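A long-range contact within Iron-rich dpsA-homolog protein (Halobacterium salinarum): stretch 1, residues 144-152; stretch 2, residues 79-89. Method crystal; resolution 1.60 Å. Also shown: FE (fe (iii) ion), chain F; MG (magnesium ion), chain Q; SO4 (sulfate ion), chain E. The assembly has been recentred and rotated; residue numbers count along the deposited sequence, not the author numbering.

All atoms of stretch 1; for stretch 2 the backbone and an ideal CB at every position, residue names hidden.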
# COMPACT_ATOMS: atom_id res chain seq x y z
N GLY A 144 12.35 -28.62 27.13
CA GLY A 144 11.57 -29.08 25.99
C GLY A 144 10.52 -28.08 25.53
O GLY A 144 9.63 -28.40 24.72
N ASP A 145 10.66 -26.85 26.02
CA ASP A 145 9.72 -25.78 25.66
C ASP A 145 10.36 -25.00 24.52
O ASP A 145 10.87 -23.86 24.68
CB ASP A 145 9.40 -24.89 26.85
CG ASP A 145 8.33 -23.86 26.53
OD1 ASP A 145 7.95 -23.11 27.45
OD2 ASP A 145 7.84 -23.76 25.35
N HIS A 146 10.28 -25.61 23.35
CA HIS A 146 10.94 -25.11 22.15
C HIS A 146 10.31 -23.85 21.63
O HIS A 146 10.99 -23.01 21.05
CB HIS A 146 10.92 -26.18 21.06
CG HIS A 146 11.65 -27.41 21.47
ND1 HIS A 146 13.02 -27.44 21.58
CD2 HIS A 146 11.21 -28.62 21.88
CE1 HIS A 146 13.39 -28.64 22.00
NE2 HIS A 146 12.31 -29.37 22.20
N ALA A 147 9.01 -23.68 21.84
CA ALA A 147 8.37 -22.43 21.43
C ALA A 147 8.87 -21.23 22.28
O ALA A 147 9.18 -20.17 21.75
CB ALA A 147 6.88 -22.53 21.49
N THR A 148 8.96 -21.40 23.58
CA THR A 148 9.54 -20.35 24.41
C THR A 148 10.97 -20.06 24.01
O THR A 148 11.35 -18.92 23.93
CB THR A 148 9.51 -20.70 25.87
OG1 THR A 148 8.15 -20.78 26.30
CG2 THR A 148 10.15 -19.63 26.70
N ALA A 149 11.78 -21.09 23.77
CA ALA A 149 13.17 -20.89 23.37
C ALA A 149 13.27 -20.12 22.10
O ALA A 149 14.09 -19.18 21.99
CB ALA A 149 13.86 -22.22 23.18
N HIS A 150 12.42 -20.49 21.13
CA HIS A 150 12.35 -19.82 19.81
C HIS A 150 11.98 -18.32 20.00
O HIS A 150 12.62 -17.43 19.47
CB HIS A 150 11.32 -20.48 18.93
CG HIS A 150 11.14 -19.81 17.61
ND1 HIS A 150 12.10 -19.83 16.64
CD2 HIS A 150 10.08 -19.13 17.09
CE1 HIS A 150 11.68 -19.15 15.60
NE2 HIS A 150 10.45 -18.72 15.84
N MET A 151 10.97 -18.06 20.80
CA MET A 151 10.51 -16.72 21.07
C MET A 151 11.62 -15.88 21.70
O MET A 151 11.80 -14.72 21.35
CB MET A 151 9.32 -16.77 22.00
CG MET A 151 8.74 -15.42 22.30
SD MET A 151 7.64 -15.46 23.69
CE MET A 151 6.78 -16.97 23.34
N LEU A 152 12.34 -16.47 22.64
CA LEU A 152 13.41 -15.76 23.32
C LEU A 152 14.51 -15.42 22.33
O LEU A 152 15.04 -14.31 22.37
CB LEU A 152 13.96 -16.61 24.47
CG LEU A 152 13.05 -16.76 25.68
CD1 LEU A 152 13.48 -17.82 26.60
CD2 LEU A 152 12.93 -15.46 26.42
N UNK A 79 5.72 -7.55 25.57
CA UNK A 79 4.39 -8.06 25.28
C UNK A 79 4.45 -9.54 25.06
O UNK A 79 3.66 -10.29 25.63
CB UNK A 79 3.78 -7.36 24.06
N UNK A 80 5.46 -9.98 24.32
CA UNK A 80 5.63 -11.40 24.02
C UNK A 80 5.95 -12.19 25.28
O UNK A 80 5.40 -13.25 25.49
CB UNK A 80 6.74 -11.60 22.98
N UNK A 81 6.78 -11.63 26.15
CA UNK A 81 7.15 -12.32 27.40
C UNK A 81 5.96 -12.42 28.31
O UNK A 81 5.67 -13.47 28.89
CB UNK A 81 8.29 -11.60 28.12
N UNK A 82 5.22 -11.31 28.44
CA UNK A 82 4.03 -11.31 29.30
C UNK A 82 2.98 -12.25 28.78
O UNK A 82 2.34 -12.97 29.57
CB UNK A 82 3.44 -9.90 29.42
N UNK A 83 2.74 -12.25 27.45
CA UNK A 83 1.74 -13.17 26.91
C UNK A 83 2.16 -14.65 27.09
O UNK A 83 1.30 -15.49 27.31
CB UNK A 83 1.51 -12.87 25.43
N UNK A 84 3.46 -14.91 27.01
CA UNK A 84 3.96 -16.28 27.24
C UNK A 84 3.82 -16.70 28.70
O UNK A 84 3.42 -17.83 28.99
CB UNK A 84 5.43 -16.39 26.82
N UNK A 85 4.12 -15.80 29.65
CA UNK A 85 3.84 -16.08 31.06
C UNK A 85 2.40 -16.47 31.25
O UNK A 85 2.12 -17.49 31.88
CB UNK A 85 4.17 -14.87 31.93
N UNK A 86 1.50 -15.69 30.69
CA UNK A 86 0.08 -15.97 30.81
C UNK A 86 -0.33 -17.30 30.13
O UNK A 86 -1.06 -18.07 30.73
CB UNK A 86 -0.71 -14.81 30.21
N UNK A 87 0.24 -17.60 28.96
CA UNK A 87 -0.05 -18.82 28.24
C UNK A 87 0.37 -20.05 29.02
O UNK A 87 -0.30 -21.08 28.92
CB UNK A 87 0.64 -18.80 26.88
N UNK A 88 1.44 -19.91 29.80
CA UNK A 88 1.95 -21.00 30.62
C UNK A 88 1.27 -21.07 31.99
O UNK A 88 1.68 -21.87 32.84
CB UNK A 88 3.46 -20.85 30.80
N UNK A 89 0.25 -20.25 32.20
CA UNK A 89 -0.58 -20.30 33.39
C UNK A 89 -0.08 -19.49 34.58
O UNK A 89 -0.47 -19.75 35.71
CB UNK A 89 -0.73 -21.76 33.82
FE FE F . -0.18 -8.17 23.14
MG MG Q . -5.10 -18.10 30.84
S SO4 E . 15.26 -20.84 16.02
O1 SO4 E . 16.48 -20.21 16.50
O2 SO4 E . 14.42 -21.26 17.15
O3 SO4 E . 14.50 -19.79 15.26
O4 SO4 E . 15.61 -21.94 15.14

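The two helices run nearly antiparallel, at 169°, with axes 11.0 Å apart at closest approach, so only one face of stretch 2 can meet stretch 1.

Position 79 has helical angles, and its ideal CB finds nothing of stretch 1 within 5.5 Å. The FE ion lies on its side of the helix, which favours a carboxylate or another metal ligand. It is Asp79, binding FE through OD1 at 2.4 Å and OD2 at 2.1 Å.

Position 80 points toward stretch 1, its ideal CB 4.0 Å from Met151 SD. Many side chains, aliphatic or polar, would fit beside a thioether. The deposited Glu80 brings OE2 to 3.9 Å from Met151 SD, while its backbone O lies 3.6 Å from the same sulfur; these are packing contacts.

At 81 the CA-to-CB bond points sideways, and a medium or long residue could reach back. Leu81 does so, its CD1 coming to 5.2 Å from Leu152 CD2, still too far for a close contact. Position 82 is out of reach and unconstrained by stretch 1; it is Ala82.

Position 83 is also sideways, one turn from Asp79 and on the metal's side, so a long acidic chain would be apt. Glu83 binds FE through OE1 at 1.9 Å.

Position 84 is the most informative. CA-to-CB points toward stretch 1, the ideal CB is 3.8 Å from Met151 CE and 5.2 Å from Thr148 OG1, and the Asp145 carboxylate lies farther along. A small or aliphatic residue could pack on the methionine, but a long donor, lysine or arginine, could also exploit the acceptors. The residue is Arg84. Its CD is 3.3 Å from Met151 CE. NE donates to Thr148 OG1 at 2.8 Å with a 162° angle, and NH2 forms a salt bridge with Asp145 OD2 at 2.9 Å. Both acceptors sit at the guanidinium edge, where its N-H bonds point, while Ala147 CB covers one face. Asp145 OD2 also caps the helix by accepting from Thr148 N at 3.2 Å, so one carboxylate oxygen serves both helices.

Positions 85, 86 and 87 are out of reach, so stretch 1 leaves their choice open. At 86 the ideal CB is 5.5 Å from MG, so a side chain ending in an oxygen would suit. They are Val85, Gln86, whose OE1 binds MG at 2.4 Å, and Ala87.

Position 88 leaves helical phi/psi but still points toward stretch 1. With nothing within 5.5 Å of its ideal CB, contact requires an extended chain, nonpolar or polar. Leu88 CD1 approaches Asp145 OD1 to 4.0 Å and Thr148 OG1 to 4.3 Å.

Position 89 has phi 87°, which favours glycine, and it is Gly89.

Stretch 2 79-89: DELAERVQALG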
# COMPACT_ATOMS: atom_id res chain seq x y z
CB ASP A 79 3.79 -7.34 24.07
CG ASP A 79 2.32 -7.65 23.88
OD1 ASP A 79 1.47 -7.31 24.73
OD2 ASP A 79 1.93 -8.27 22.88
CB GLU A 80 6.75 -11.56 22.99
CG GLU A 80 6.28 -11.08 21.65
CD GLU A 80 5.45 -12.14 20.93
OE1 GLU A 80 4.95 -11.86 19.81
OE2 GLU A 80 5.33 -13.27 21.48
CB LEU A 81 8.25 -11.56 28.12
CG LEU A 81 9.68 -11.48 27.52
CD1 LEU A 81 9.73 -11.31 26.14
CD2 LEU A 81 10.48 -10.36 28.17
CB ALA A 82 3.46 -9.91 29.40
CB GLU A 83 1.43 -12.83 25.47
CG GLU A 83 0.77 -11.44 25.46
CD GLU A 83 0.24 -10.98 24.13
OE1 GLU A 83 -0.33 -9.85 24.03
OE2 GLU A 83 0.37 -11.76 23.18
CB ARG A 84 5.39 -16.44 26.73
CG ARG A 84 5.85 -17.86 26.62
CD ARG A 84 5.04 -18.67 25.61
NE ARG A 84 5.52 -20.03 25.56
CZ ARG A 84 4.88 -21.02 24.93
NH1 ARG A 84 3.76 -20.78 24.25
NH2 ARG A 84 5.39 -22.26 24.99
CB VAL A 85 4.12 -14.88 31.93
CG1 VAL A 85 3.60 -15.04 33.37
CG2 VAL A 85 5.65 -14.65 31.97
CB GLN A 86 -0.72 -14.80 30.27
CG GLN A 86 -2.01 -14.60 30.95
CD GLN A 86 -2.99 -15.52 30.39
OE1 GLN A 86 -3.90 -16.02 31.07
NE2 GLN A 86 -2.80 -15.83 29.15
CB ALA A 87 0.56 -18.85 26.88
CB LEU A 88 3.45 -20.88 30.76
CG LEU A 88 4.27 -21.07 29.48
CD1 LEU A 88 5.69 -20.84 29.78
CD2 LEU A 88 4.08 -22.43 28.87
O HOH W 1 -3.58 -19.10 29.76
O HOH W 2 0.05 -6.13 22.24
O HOH W 3 -0.85 -8.77 21.42
O HOH W 4 -4.67 -18.59 32.88
O HOH W 5 -6.21 -19.87 30.73
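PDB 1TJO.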